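Side-chain contacts in beta-glucanase (Bacteroides thetaiotaomicron, PDB 6EUG), which probably hydrolyses beta-1,3-galactosidic bonds of arabinogalactan, this chain being its family 43 glycoside hydrolase domain, here with glucoimidazole bound: residues 129-134 against 138-143; 164-169 against 173-178; 186-191 against 259-264; 237-242 against 295-300. One frame throughout, in Å; residues are numbered along the deposited sequence. Where two conformers were deposited one is given.

Interaction 1 of 4, residues 129-134 against 138-143; sequences LELKGQ and PARAAV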
loop_
_atom_site.group_PDB
_atom_site.type_symbol
_atom_site.label_atom_id
_atom_site.label_comp_id
_atom_site.label_asym_id
_atom_site.label_seq_id
_atom_site.Cartn_x
_atom_site.Cartn_y
_atom_site.Cartn_z
ATOM N N LEU A 129 -4.231 -9.540 -3.134
ATOM C CA LEU A 129 -4.395 -10.770 -3.898
ATOM C C LEU A 129 -5.622 -10.705 -4.815
ATOM O O LEU A 129 -6.693 -10.293 -4.379
ATOM C CB LEU A 129 -4.566 -11.974 -2.948
ATOM C CG LEU A 129 -4.774 -13.361 -3.602
ATOM C CD1 LEU A 129 -3.535 -13.818 -4.367
ATOM C CD2 LEU A 129 -5.127 -14.388 -2.539
ATOM N N GLU A 130 -5.464 -11.143 -6.077
ATOM C CA GLU A 130 -6.574 -11.468 -6.949
ATOM C C GLU A 130 -6.399 -12.933 -7.403
ATOM O O GLU A 130 -5.310 -13.356 -7.842
ATOM C CB GLU A 130 -6.645 -10.537 -8.168
ATOM C CG GLU A 130 -6.716 -9.034 -7.861
ATOM C CD GLU A 130 -8.035 -8.523 -7.308
ATOM O OE1 GLU A 130 -9.049 -9.260 -7.371
ATOM O OE2 GLU A 130 -8.079 -7.340 -6.852
ATOM N N LEU A 131 -7.477 -13.703 -7.247
ATOM C CA LEU A 131 -7.476 -15.126 -7.545
ATOM C C LEU A 131 -7.255 -15.389 -9.042
ATOM O O LEU A 131 -7.688 -14.606 -9.894
ATOM C CB LEU A 131 -8.778 -15.779 -7.070
ATOM C CG LEU A 131 -9.156 -15.675 -5.585
ATOM C CD1 LEU A 131 -10.550 -16.247 -5.316
ATOM C CD2 LEU A 131 -8.126 -16.375 -4.717
ATOM N N LYS A 132 -6.521 -16.459 -9.328
ATOM C CA LYS A 132 -6.231 -16.894 -10.698
ATOM C C LYS A 132 -7.481 -16.921 -11.536
ATOM O O LYS A 132 -8.506 -17.475 -11.129
ATOM C CB LYS A 132 -5.595 -18.309 -10.672
ATOM C CG LYS A 132 -5.363 -18.939 -12.050
ATOM C CD LYS A 132 -4.768 -20.343 -12.002
ATOM C CE LYS A 132 -4.520 -20.876 -13.425
ATOM N NZ LYS A 132 -4.156 -22.317 -13.424
ATOM N N GLY A 133 -7.380 -16.303 -12.707
ATOM C CA GLY A 133 -8.425 -16.346 -13.719
ATOM C C GLY A 133 -9.609 -15.427 -13.504
ATOM O O GLY A 133 -10.558 -15.484 -14.298
ATOM N N GLN A 134 -9.588 -14.622 -12.425
ATOM C CA GLN A 134 -10.720 -13.764 -12.058
ATOM C C GLN A 134 -10.475 -12.263 -12.266
ATOM O O GLN A 134 -11.253 -11.430 -11.785
ATOM C CB GLN A 134 -11.188 -14.085 -10.609
ATOM C CG GLN A 134 -11.529 -15.559 -10.445
ATOM C CD GLN A 134 -12.375 -15.878 -9.226
ATOM O OE1 GLN A 134 -13.296 -15.144 -8.872
ATOM N NE2 GLN A 134 -12.070 -16.998 -8.580
ATOM N N PRO A 138 -12.019 -10.270 -7.403
ATOM C CA PRO A 138 -12.085 -10.651 -5.984
ATOM C C PRO A 138 -11.733 -9.580 -4.930
ATOM O O PRO A 138 -12.294 -9.602 -3.840
ATOM C CB PRO A 138 -11.151 -11.878 -5.905
ATOM C CG PRO A 138 -11.224 -12.463 -7.284
ATOM C CD PRO A 138 -11.327 -11.284 -8.216
ATOM N N ALA A 139 -10.759 -8.704 -5.228
ATOM C CA ALA A 139 -10.376 -7.586 -4.377
ATOM C C ALA A 139 -10.103 -8.006 -2.944
ATOM O O ALA A 139 -10.768 -7.526 -2.010
ATOM C CB ALA A 139 -11.435 -6.468 -4.452
ATOM N N ARG A 140 -9.125 -8.912 -2.779
ATOM C CA ARG A 140 -8.783 -9.464 -1.468
ATOM C C ARG A 140 -7.451 -8.944 -0.876
ATOM O O ARG A 140 -6.541 -8.464 -1.605
ATOM C CB ARG A 140 -8.683 -10.984 -1.548
ATOM C CG ARG A 140 -9.975 -11.734 -1.893
ATOM C CD ARG A 140 -9.783 -13.246 -1.786
ATOM N NE ARG A 140 -11.048 -13.961 -1.976
ATOM C CZ ARG A 140 -11.254 -15.238 -1.685
ATOM N NH1 ARG A 140 -10.307 -15.983 -1.132
ATOM N NH2 ARG A 140 -12.435 -15.783 -1.945
ATOM N N ALA A 141 -7.371 -9.028 0.457
ATOM C CA ALA A 141 -6.096 -8.949 1.155
ATOM C C ALA A 141 -5.721 -10.344 1.620
ATOM O O ALA A 141 -6.578 -11.103 2.059
ATOM C CB ALA A 141 -6.150 -8.001 2.339
ATOM N N ALA A 142 -4.441 -10.647 1.534
ATOM C CA ALA A 142 -3.888 -11.926 2.036
ATOM C C ALA A 142 -2.849 -11.708 3.138
ATOM O O ALA A 142 -2.152 -10.704 3.121
ATOM C CB ALA A 142 -3.273 -12.693 0.895
ATOM N N VAL A 143 -2.679 -12.710 4.019
ATOM C CA VAL A 143 -1.718 -12.627 5.119
ATOM C C VAL A 143 -0.873 -13.921 5.186
ATOM O O VAL A 143 -1.363 -15.026 4.939
ATOM C CB VAL A 143 -2.410 -12.306 6.468
ATOM C CG1 VAL A 143 -3.285 -13.427 6.960
ATOM C CG2 VAL A 143 -1.398 -11.959 7.557
#

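Interaction 2 of 4, residues 164-169 against 173-178; sequences GAYPLN and KERKMK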
loop_
_atom_site.group_PDB
_atom_site.type_symbol
_atom_site.label_atom_id
_atom_site.label_comp_id
_atom_site.label_asym_id
_atom_site.label_seq_id
_atom_site.Cartn_x
_atom_site.Cartn_y
_atom_site.Cartn_z
ATOM N N GLY A 164 -19.809 -8.411 7.705
ATOM C CA GLY A 164 -20.866 -8.094 8.652
ATOM C C GLY A 164 -20.722 -6.821 9.496
ATOM O O GLY A 164 -21.668 -6.477 10.216
ATOM N N ALA A 165 -19.572 -6.122 9.430
ATOM C CA ALA A 165 -19.316 -4.938 10.280
ATOM C C ALA A 165 -19.466 -3.627 9.492
ATOM O O ALA A 165 -19.003 -3.522 8.342
ATOM C CB ALA A 165 -17.926 -5.007 10.922
ATOM N N TYR A 166 -20.113 -2.651 10.118
ATOM C CA TYR A 166 -20.199 -1.296 9.602
ATOM C C TYR A 166 -18.996 -0.456 10.055
ATOM O O TYR A 166 -18.435 -0.676 11.125
ATOM C CB TYR A 166 -21.459 -0.585 10.122
ATOM C CG TYR A 166 -22.757 -1.013 9.516
ATOM C CD1 TYR A 166 -23.187 -0.483 8.286
ATOM C CD2 TYR A 166 -23.575 -1.933 10.163
ATOM C CE1 TYR A 166 -24.403 -0.867 7.711
ATOM C CE2 TYR A 166 -24.790 -2.329 9.607
ATOM C CZ TYR A 166 -25.195 -1.798 8.383
ATOM O OH TYR A 166 -26.386 -2.210 7.849
ATOM N N PRO A 167 -18.628 0.566 9.273
ATOM C CA PRO A 167 -17.578 1.472 9.734
ATOM C C PRO A 167 -18.044 2.246 10.979
ATOM O O PRO A 167 -19.234 2.619 11.065
ATOM C CB PRO A 167 -17.420 2.466 8.565
ATOM C CG PRO A 167 -18.133 1.861 7.425
ATOM C CD PRO A 167 -19.211 0.994 7.990
ATOM N N LEU A 168 -17.125 2.486 11.916
ATOM C CA LEU A 168 -17.427 3.212 13.157
ATOM C C LEU A 168 -17.987 4.611 12.857
ATOM O O LEU A 168 -18.803 5.112 13.604
ATOM C CB LEU A 168 -16.174 3.300 14.041
ATOM C CG LEU A 168 -16.201 4.003 15.381
ATOM C CD1 LEU A 168 -17.025 3.207 16.378
ATOM C CD2 LEU A 168 -14.753 4.128 15.853
ATOM N N ASN A 169 -17.561 5.220 11.755
ATOM C CA ASN A 169 -17.951 6.588 11.411
ATOM C C ASN A 169 -19.103 6.710 10.398
ATOM O O ASN A 169 -19.368 7.798 9.919
ATOM C CB ASN A 169 -16.722 7.423 10.967
ATOM C CG ASN A 169 -16.135 6.978 9.636
ATOM O OD1 ASN A 169 -16.074 5.789 9.327
ATOM N ND2 ASN A 169 -15.623 7.934 8.881
ATOM N N LYS A 173 -28.334 7.566 10.273
ATOM C CA LYS A 173 -29.106 7.803 9.049
ATOM C C LYS A 173 -28.538 7.041 7.856
ATOM O O LYS A 173 -29.293 6.459 7.093
ATOM C CB LYS A 173 -29.233 9.300 8.712
ATOM C CG LYS A 173 -30.377 10.009 9.441
ATOM C CD LYS A 173 -30.948 11.164 8.629
ATOM C CE LYS A 173 -32.101 11.849 9.354
ATOM N NZ LYS A 173 -33.207 10.921 9.741
ATOM N N GLU A 174 -27.212 7.034 7.701
ATOM C CA GLU A 174 -26.585 6.339 6.578
ATOM C C GLU A 174 -26.825 4.818 6.651
ATOM O O GLU A 174 -27.122 4.185 5.634
ATOM C CB GLU A 174 -25.065 6.674 6.481
ATOM C CG GLU A 174 -24.765 8.129 6.081
ATOM C CD GLU A 174 -23.308 8.571 6.315
ATOM O OE1 GLU A 174 -22.522 7.812 6.943
ATOM O OE2 GLU A 174 -22.927 9.690 5.865
ATOM N N ARG A 175 -26.708 4.259 7.848
ATOM C CA ARG A 175 -26.919 2.833 8.077
ATOM C C ARG A 175 -28.317 2.316 7.731
ATOM O O ARG A 175 -28.433 1.175 7.307
ATOM C CB ARG A 175 -26.608 2.458 9.514
ATOM C CG ARG A 175 -25.150 2.611 9.850
ATOM C CD ARG A 175 -24.854 2.092 11.222
ATOM N NE ARG A 175 -23.519 2.481 11.634
ATOM C CZ ARG A 175 -22.799 1.848 12.559
ATOM N NH1 ARG A 175 -23.268 0.759 13.182
ATOM N NH2 ARG A 175 -21.585 2.307 12.858
ATOM N N LYS A 176 -29.349 3.143 7.908
ATOM C CA LYS A 176 -30.724 2.723 7.593
ATOM C C LYS A 176 -31.125 2.899 6.099
ATOM O O LYS A 176 -32.070 2.284 5.649
ATOM C CB LYS A 176 -31.725 3.410 8.532
ATOM C CG LYS A 176 -32.658 4.395 7.857
ATOM C CD LYS A 176 -32.129 5.817 7.920
ATOM C CE LYS A 176 -32.326 6.499 6.580
ATOM N NZ LYS A 176 -31.803 7.877 6.467
ATOM N N MET A 177 -30.374 3.689 5.327
ATOM C CA MET A 177 -30.714 3.919 3.901
ATOM C C MET A 177 -30.701 2.619 3.071
ATOM O O MET A 177 -29.945 1.689 3.357
ATOM C CB MET A 177 -29.768 4.952 3.280
ATOM C CG MET A 177 -30.000 6.379 3.734
ATOM S SD MET A 177 -28.642 7.454 3.218
ATOM C CE MET A 177 -28.735 8.893 4.315
ATOM N N LYS A 178 -31.569 2.530 2.075
ATOM C CA LYS A 178 -31.553 1.382 1.155
ATOM C C LYS A 178 -31.422 1.951 -0.246
ATOM O O LYS A 178 -31.885 3.063 -0.515
ATOM C CB LYS A 178 -32.823 0.515 1.308
#

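Interaction 3 of 4, residues 186-191 against 259-264; sequences EWWTPK and GGHNEA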
loop_
_atom_site.group_PDB
_atom_site.type_symbol
_atom_site.label_atom_id
_atom_site.label_comp_id
_atom_site.label_asym_id
_atom_site.label_seq_id
_atom_site.Cartn_x
_atom_site.Cartn_y
_atom_site.Cartn_z
ATOM N N GLU A 186 -26.003 3.803 -13.689
ATOM C CA GLU A 186 -25.090 4.698 -14.372
ATOM C C GLU A 186 -24.140 5.364 -13.366
ATOM O O GLU A 186 -24.559 6.183 -12.541
ATOM C CB GLU A 186 -25.864 5.768 -15.144
ATOM C CG GLU A 186 -25.000 6.510 -16.143
ATOM C CD GLU A 186 -25.706 7.688 -16.769
ATOM O OE1 GLU A 186 -26.956 7.789 -16.660
ATOM O OE2 GLU A 186 -24.985 8.519 -17.363
ATOM N N TRP A 187 -22.861 5.022 -13.446
ATOM C CA TRP A 187 -21.834 5.711 -12.644
ATOM C C TRP A 187 -21.728 7.218 -13.009
ATOM O O TRP A 187 -21.975 7.620 -14.143
ATOM C CB TRP A 187 -20.474 5.030 -12.838
ATOM C CG TRP A 187 -20.304 3.745 -12.087
ATOM C CD1 TRP A 187 -21.246 2.796 -11.848
ATOM C CD2 TRP A 187 -19.083 3.260 -11.514
ATOM N NE1 TRP A 187 -20.694 1.749 -11.131
ATOM C CE2 TRP A 187 -19.372 2.019 -10.903
ATOM C CE3 TRP A 187 -17.780 3.777 -11.421
ATOM C CZ2 TRP A 187 -18.393 1.266 -10.223
ATOM C CZ3 TRP A 187 -16.804 3.030 -10.741
ATOM C CH2 TRP A 187 -17.124 1.785 -10.154
ATOM N N TRP A 188 -21.409 8.026 -11.995
ATOM C CA TRP A 188 -20.998 9.437 -12.090
ATOM C C TRP A 188 -22.145 10.408 -12.341
ATOM O O TRP A 188 -21.895 11.585 -12.638
ATOM C CB TRP A 188 -19.799 9.673 -13.065
ATOM C CG TRP A 188 -18.591 8.836 -12.665
ATOM C CD1 TRP A 188 -18.095 7.757 -13.323
ATOM C CD2 TRP A 188 -17.756 9.017 -11.509
ATOM N NE1 TRP A 188 -17.022 7.238 -12.645
ATOM C CE2 TRP A 188 -16.793 7.988 -11.526
ATOM C CE3 TRP A 188 -17.749 9.926 -10.449
ATOM C CZ2 TRP A 188 -15.825 7.860 -10.549
ATOM C CZ3 TRP A 188 -16.766 9.808 -9.472
ATOM C CH2 TRP A 188 -15.830 8.777 -9.524
ATOM N N THR A 189 -23.399 9.948 -12.202
ATOM C CA THR A 189 -24.525 10.880 -12.130
ATOM C C THR A 189 -24.494 11.576 -10.749
ATOM O O THR A 189 -23.884 11.058 -9.806
ATOM C CB THR A 189 -25.886 10.190 -12.276
ATOM O OG1 THR A 189 -26.127 9.311 -11.164
ATOM C CG2 THR A 189 -25.988 9.403 -13.610
ATOM N N PRO A 190 -25.169 12.738 -10.625
ATOM C CA PRO A 190 -25.174 13.364 -9.301
ATOM C C PRO A 190 -25.771 12.483 -8.216
ATOM O O PRO A 190 -25.246 12.457 -7.078
ATOM C CB PRO A 190 -26.027 14.636 -9.499
ATOM C CG PRO A 190 -26.052 14.890 -10.952
ATOM C CD PRO A 190 -25.672 13.647 -11.682
ATOM N N LYS A 191 -26.867 11.781 -8.522
ATOM C CA LYS A 191 -27.472 10.915 -7.523
ATOM C C LYS A 191 -26.578 9.719 -7.181
ATOM O O LYS A 191 -26.522 9.292 -6.007
ATOM C CB LYS A 191 -28.904 10.474 -7.902
ATOM C CG LYS A 191 -29.022 9.526 -9.094
ATOM C CD LYS A 191 -30.457 9.091 -9.427
ATOM C CE LYS A 191 -30.419 7.995 -10.493
ATOM N NZ LYS A 191 -31.734 7.333 -10.791
ATOM N N GLY A 259 -15.583 8.534 -2.631
ATOM C CA GLY A 259 -15.624 9.028 -3.989
ATOM C C GLY A 259 -14.356 9.725 -4.473
ATOM O O GLY A 259 -14.291 10.141 -5.637
ATOM N N GLY A 260 -13.356 9.852 -3.604
ATOM C CA GLY A 260 -12.098 10.539 -3.935
ATOM C C GLY A 260 -11.081 9.805 -4.811
ATOM O O GLY A 260 -10.124 10.436 -5.322
ATOM N N HIS A 261 -11.251 8.486 -4.971
ATOM C CA HIS A 261 -10.384 7.669 -5.836
ATOM C C HIS A 261 -8.885 7.766 -5.430
ATOM O O HIS A 261 -7.993 7.830 -6.284
ATOM C CB HIS A 261 -10.564 8.110 -7.319
ATOM C CG HIS A 261 -11.220 7.104 -8.203
ATOM N ND1 HIS A 261 -11.810 7.459 -9.401
ATOM C CD2 HIS A 261 -11.331 5.761 -8.106
ATOM C CE1 HIS A 261 -12.285 6.373 -9.983
ATOM N NE2 HIS A 261 -11.990 5.328 -9.225
ATOM N N ASN A 262 -8.613 7.791 -4.126
ATOM C CA ASN A 262 -7.244 7.729 -3.620
ATOM C C ASN A 262 -6.716 6.283 -3.656
ATOM O O ASN A 262 -7.424 5.350 -3.265
ATOM C CB ASN A 262 -7.186 8.257 -2.175
ATOM C CG ASN A 262 -7.406 9.761 -2.098
ATOM O OD1 ASN A 262 -6.469 10.580 -2.392
ATOM N ND2 ASN A 262 -8.625 10.153 -1.719
ATOM N N GLU A 263 -5.447 6.168 -4.060
ATOM C CA GLU A 263 -4.790 4.883 -4.335
ATOM C C GLU A 263 -3.350 4.875 -3.813
ATOM O O GLU A 263 -2.888 5.873 -3.276
ATOM C CB GLU A 263 -4.812 4.607 -5.857
ATOM C CG GLU A 263 -6.140 4.893 -6.562
ATOM C CD GLU A 263 -7.373 4.158 -6.013
ATOM O OE1 GLU A 263 -7.286 3.032 -5.486
ATOM O OE2 GLU A 263 -8.477 4.726 -6.127
ATOM N N ALA A 264 -2.661 3.732 -3.904
ATOM C CA ALA A 264 -1.225 3.688 -3.592
ATOM C C ALA A 264 -0.825 4.395 -2.275
ATOM O O ALA A 264 0.119 5.197 -2.266
ATOM C CB ALA A 264 -0.432 4.239 -4.753
#

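Interaction 4 of 4, residues 237-242 against 295-300; sequences LQIAEL and DSMLGE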
loop_
_atom_site.group_PDB
_atom_site.type_symbol
_atom_site.label_atom_id
_atom_site.label_comp_id
_atom_site.label_asym_id
_atom_site.label_seq_id
_atom_site.Cartn_x
_atom_site.Cartn_y
_atom_site.Cartn_z
ATOM N N LEU A 237 -11.136 5.266 0.674
ATOM C CA LEU A 237 -10.103 4.633 1.525
ATOM C C LEU A 237 -10.735 4.110 2.823
ATOM O O LEU A 237 -11.632 4.752 3.370
ATOM C CB LEU A 237 -9.008 5.600 1.929
ATOM C CG LEU A 237 -7.978 5.991 0.886
ATOM C CD1 LEU A 237 -7.185 7.154 1.436
ATOM C CD2 LEU A 237 -7.062 4.805 0.561
ATOM N N GLN A 238 -10.262 2.944 3.291
ATOM C CA GLN A 238 -10.630 2.441 4.627
ATOM C C GLN A 238 -9.386 2.159 5.472
ATOM O O GLN A 238 -8.320 1.828 4.916
ATOM C CB GLN A 238 -11.579 1.227 4.539
ATOM C CG GLN A 238 -12.953 1.565 3.958
ATOM C CD GLN A 238 -13.888 0.363 3.805
ATOM O OE1 GLN A 238 -13.551 -0.750 4.250
ATOM N NE2 GLN A 238 -15.061 0.568 3.151
ATOM N N ILE A 239 -9.512 2.361 6.806
ATOM C CA ILE A 239 -8.436 2.120 7.783
ATOM C C ILE A 239 -9.008 1.180 8.825
ATOM O O ILE A 239 -9.979 1.557 9.491
ATOM C CB ILE A 239 -7.961 3.415 8.472
ATOM C CG1 ILE A 239 -7.545 4.448 7.414
ATOM C CG2 ILE A 239 -6.831 3.123 9.460
ATOM C CD1 ILE A 239 -6.998 5.765 7.964
ATOM N N ALA A 240 -8.410 -0.016 8.939
ATOM C CA ALA A 240 -8.909 -1.121 9.796
ATOM C C ALA A 240 -7.861 -1.567 10.825
ATOM O O ALA A 240 -6.729 -1.922 10.474
ATOM C CB ALA A 240 -9.322 -2.305 8.938
ATOM N N GLU A 241 -8.250 -1.572 12.094
ATOM C CA GLU A 241 -7.420 -2.112 13.163
ATOM C C GLU A 241 -7.157 -3.634 13.022
ATOM O O GLU A 241 -8.094 -4.414 12.803
ATOM C CB GLU A 241 -8.112 -1.812 14.489
ATOM C CG GLU A 241 -7.343 -2.204 15.749
ATOM C CD GLU A 241 -8.178 -2.105 17.010
ATOM O OE1 GLU A 241 -9.318 -2.663 17.046
ATOM O OE2 GLU A 241 -7.689 -1.491 17.984
ATOM N N LEU A 242 -5.913 -4.052 13.242
ATOM C CA LEU A 242 -5.530 -5.477 13.316
ATOM C C LEU A 242 -5.576 -6.014 14.767
ATOM O O LEU A 242 -5.381 -5.267 15.744
ATOM C CB LEU A 242 -4.131 -5.672 12.726
ATOM C CG LEU A 242 -4.010 -5.342 11.223
ATOM C CD1 LEU A 242 -2.604 -5.660 10.747
ATOM C CD2 LEU A 242 -5.044 -6.056 10.352
ATOM N N ASP A 295 -4.901 13.938 13.295
ATOM C CA ASP A 295 -4.295 13.915 14.654
ATOM C C ASP A 295 -4.597 12.674 15.487
ATOM O O ASP A 295 -4.201 12.608 16.670
ATOM C CB ASP A 295 -4.645 15.207 15.441
ATOM C CG ASP A 295 -4.051 16.486 14.798
ATOM O OD1 ASP A 295 -3.100 16.416 14.013
ATOM O OD2 ASP A 295 -4.558 17.595 15.075
ATOM N N SER A 296 -5.359 11.734 14.916
ATOM C CA SER A 296 -5.611 10.401 15.502
ATOM C C SER A 296 -5.891 9.462 14.324
ATOM O O SER A 296 -6.531 9.870 13.353
ATOM C CB SER A 296 -6.800 10.421 16.462
ATOM O OG SER A 296 -6.989 9.150 17.088
ATOM N N MET A 297 -5.385 8.226 14.387
ATOM C CA MET A 297 -5.477 7.315 13.256
ATOM C C MET A 297 -6.917 7.063 12.817
ATOM O O MET A 297 -7.186 7.057 11.590
ATOM C CB MET A 297 -4.789 5.962 13.582
ATOM C CG MET A 297 -4.802 4.908 12.470
ATOM S SD MET A 297 -3.862 5.360 10.996
ATOM C CE MET A 297 -2.235 4.813 11.465
ATOM N N LEU A 298 -7.808 6.822 13.778
ATOM C CA LEU A 298 -9.227 6.571 13.484
ATOM C C LEU A 298 -10.121 7.820 13.657
ATOM O O LEU A 298 -11.366 7.708 13.741
ATOM C CB LEU A 298 -9.794 5.375 14.256
ATOM C CG LEU A 298 -9.030 4.054 14.050
ATOM C CD1 LEU A 298 -9.666 2.941 14.846
ATOM C CD2 LEU A 298 -9.009 3.662 12.583
ATOM N N GLY A 299 -9.507 8.994 13.662
ATOM C CA GLY A 299 -10.262 10.266 13.686
ATOM C C GLY A 299 -10.572 10.824 12.310
ATOM O O GLY A 299 -10.500 10.112 11.325
ATOM N N GLU A 300 -10.973 12.096 12.251
ATOM C CA GLU A 300 -11.195 12.770 10.987
ATOM C C GLU A 300 -9.924 13.164 10.264
ATOM O O GLU A 300 -8.981 13.650 10.868
ATOM C CB GLU A 300 -12.070 14.018 11.197
ATOM C CG GLU A 300 -13.510 13.712 11.570
ATOM C CD GLU A 300 -14.354 13.161 10.422
ATOM O OE1 GLU A 300 -13.961 13.212 9.212
ATOM O OE2 GLU A 300 -15.456 12.672 10.755
#

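Interaction 1 of 4, residues 129-134 against 138-143
Glu-130 CG stands beside the backbone N, chi1 -56°, and the chain bends at chi2, -73°; together these bring the carboxylate against Pro-138 and Ala-139. OE1 accepts the Ala-139 N-H at 2.8 Å. The donor comes in on the syn side of OE1, tilted from the carboxylate plane, and the bond is nearly straight. Pro-138 CD lies 3.2 Å from the same OE1. The other oxygen, OE2, is hydrogen-bonded to His-128, so both oxygens of the group are held. The Arg-140 chain runs extended from CG to NE, and the guanidinium passes across the side chain of Leu-131. Leu-131 CD1 sits over the centre of one guanidinium face, 3.8 Å from Arg-140 CZ, while NH1 bonds to Ser-158 OG. Pro-138 packs its CG against Gln-134 CB at 3.7 Å and lies 3.9 Å from Leu-131 N, a buried N-H with no partner in the model. Further along, Leu-129 CB meets Ala-142 CB at 4.1 Å. The backbones pair at Leu-129 and Arg-140: Leu-129 N bonds to Arg-140 O at 3.0 Å, and Arg-140 N returns to Leu-129 O. The Glu-130 side chain lies about 7 Å from the bound glucoimidazole. This is the beta hairpin of strands 122-130 and 140-146, inside one four-stranded antiparallel blade of the five-bladed propeller fold of family 43.

Interaction 2 of 4, residues 164-169 against 173-178
A CH-pi contact between Tyr-166 and Arg-175 joins the loop after strand 154-159 to the short helix 172-176. The aliphatic part of Arg-175 lies across one face of the Tyr-166 ring. Its CD is 4.3 Å from the ring centroid and only 16° off the ring normal, displaced toward the rim. CG follows the same face, 4.0 Å from Tyr-166 CD1. Beyond CD the arginine runs past the ring toward the tyrosine backbone. There Tyr-166 CB sits over the centre of one guanidinium face, 3.7 Å from Arg-175 CZ. The planes of ring and guanidinium are close to parallel, 17° apart.

The loop and helix belong to the long connection between two blades of the beta-propeller, the sheet ending at strand 154-159 and the sheet beginning at strand 215-219. The contact is at the surface, far from the centre of the chain. Arg-175 extends straight from CG to NE, which carries its head back over the loop. NE is hydrogen-bonded to Met-170 O, a bond that would restrain the guanidinium's rotation. NH2 comes within 3.0 Å of Pro-167 O, and Leu-168 O lies at the guanidinium edge, 4.0 Å from NH2. Next to Arg-175 on the helix, Glu-174 OE1 takes the Thr-171 N-H. On the loop side, Asn-169 ND2 bonds to Arg-255 O and Pro-167 packs on Tyr-253, both on strand 252-256.

Interaction 3 of 4, residues 186-191 against 259-264
The indole of Trp-188 meets His-261 and Gly-259 with its edge. His-261 CE1 lies near the indole plane, 3.9 Å from Trp-188 CZ2, and Gly-259 O lies near the same plane, 4.4 Å from Trp-188 CH2. The imidazole is turned obliquely, its plane at 44° to the six-membered ring and the centroids 5.8 Å apart. Trp-188 NE1 in turn lies in plane at the edge of the neighbouring Trp-187 ring. No hydrogen bond crosses this small surface contact. Trp-188 holds the third position of a type II turn from Glu-186 to Thr-189, with a positive phi. With chi1 -57° and chi2 109° its six-membered ring points to the loop 259-264. Bonds on both sides hold the neighbouring backbone. Thr-189 is the N-cap of helix 190-197, its OG1 taking the Trp-192 N-H, and Trp-187 stacks on Trp-192. In the other loop, Arg-290 NH1 bonds to both Gly-260 O and Asn-262 OD1. Ala-264 N donates to OD2 of Asp-214, a residue of the glucoimidazole pocket. The His-261 side chain is about 9 Å from that ligand. The contact thus sets the Trp-188 turn, just before helix 190-197, against the loop from strand 252-256 to strand 265-270, a blade-to-blade connection of the propeller near the sugar pocket.

Interaction 4 of 4, residues 237-242 against 295-300
The carbonyl oxygen of Met-297 is touched by Ile-239 CD1 at 3.9 Å and takes a hydrogen bond from Trp-301 NE1. The indole satisfies the polar atom, and the isoleucine packs beside it. The side chains otherwise meet through carbon and sulfur. Ile-239 presents its CG2 branch, which stands anti to the backbone N. CG2 reaches Leu-298 CD2 at 3.8 Å and Met-297 SD at 4.0 Å, so one methyl serves two neighbours. Ile-239 and Leu-298 run alongside one another, pointing opposite ways, and Leu-298 CD2 also comes 3.9 Å from Ile-239 O. Met-297 lies across the isoleucine. Its chain is bent at chi2, 65°, and again at chi3, 86°, and this curl leaves both CG and SD against Ile-239 CG2. Met-297 and Leu-298 are the middle pair of a type I turn from Ser-296 to Gly-299, closed by Gly-299 N bonding to Ser-296 O at 3.1 Å. The turn places both residues beside the strand, and their chains then reach Ile-239. Met-297 also touches Tyr-226, Leu-298 touches Lys-252, and Ile-239 packs on Trp-301. Strand 236-242 belongs to the sheet of strands 215-219, 225-231, 236-242 and 252-256, and the turn links strands 290-294 and 302-304 of the next sheet. This is buried apolar packing between successive blades of the five-bladed beta-propeller.

How the interactions relate
Along the chain, interactions 1 and 2 each close before the next opens, while interactions 3 and 4 alternate their segments. Interaction 1 lies within one propeller blade, and interaction 4 joins the two blades that follow the long connection. Interaction 2 uses helix 172-176, and interaction 3 the turn leading into helix 190-197 of that connection; their centres are about 19 Å apart. Interactions 3 and 4 touch through Asn-262 CB and Leu-237 CD1, 3.8 Å apart. Interactions 2 and 4 come within about 5 Å at their nearest atoms without touching. Interactions 1 and 3, centres about 22 Å apart, lie near the bound glucoimidazole; Tyr-136 of its pocket sits between the segments of interaction 1.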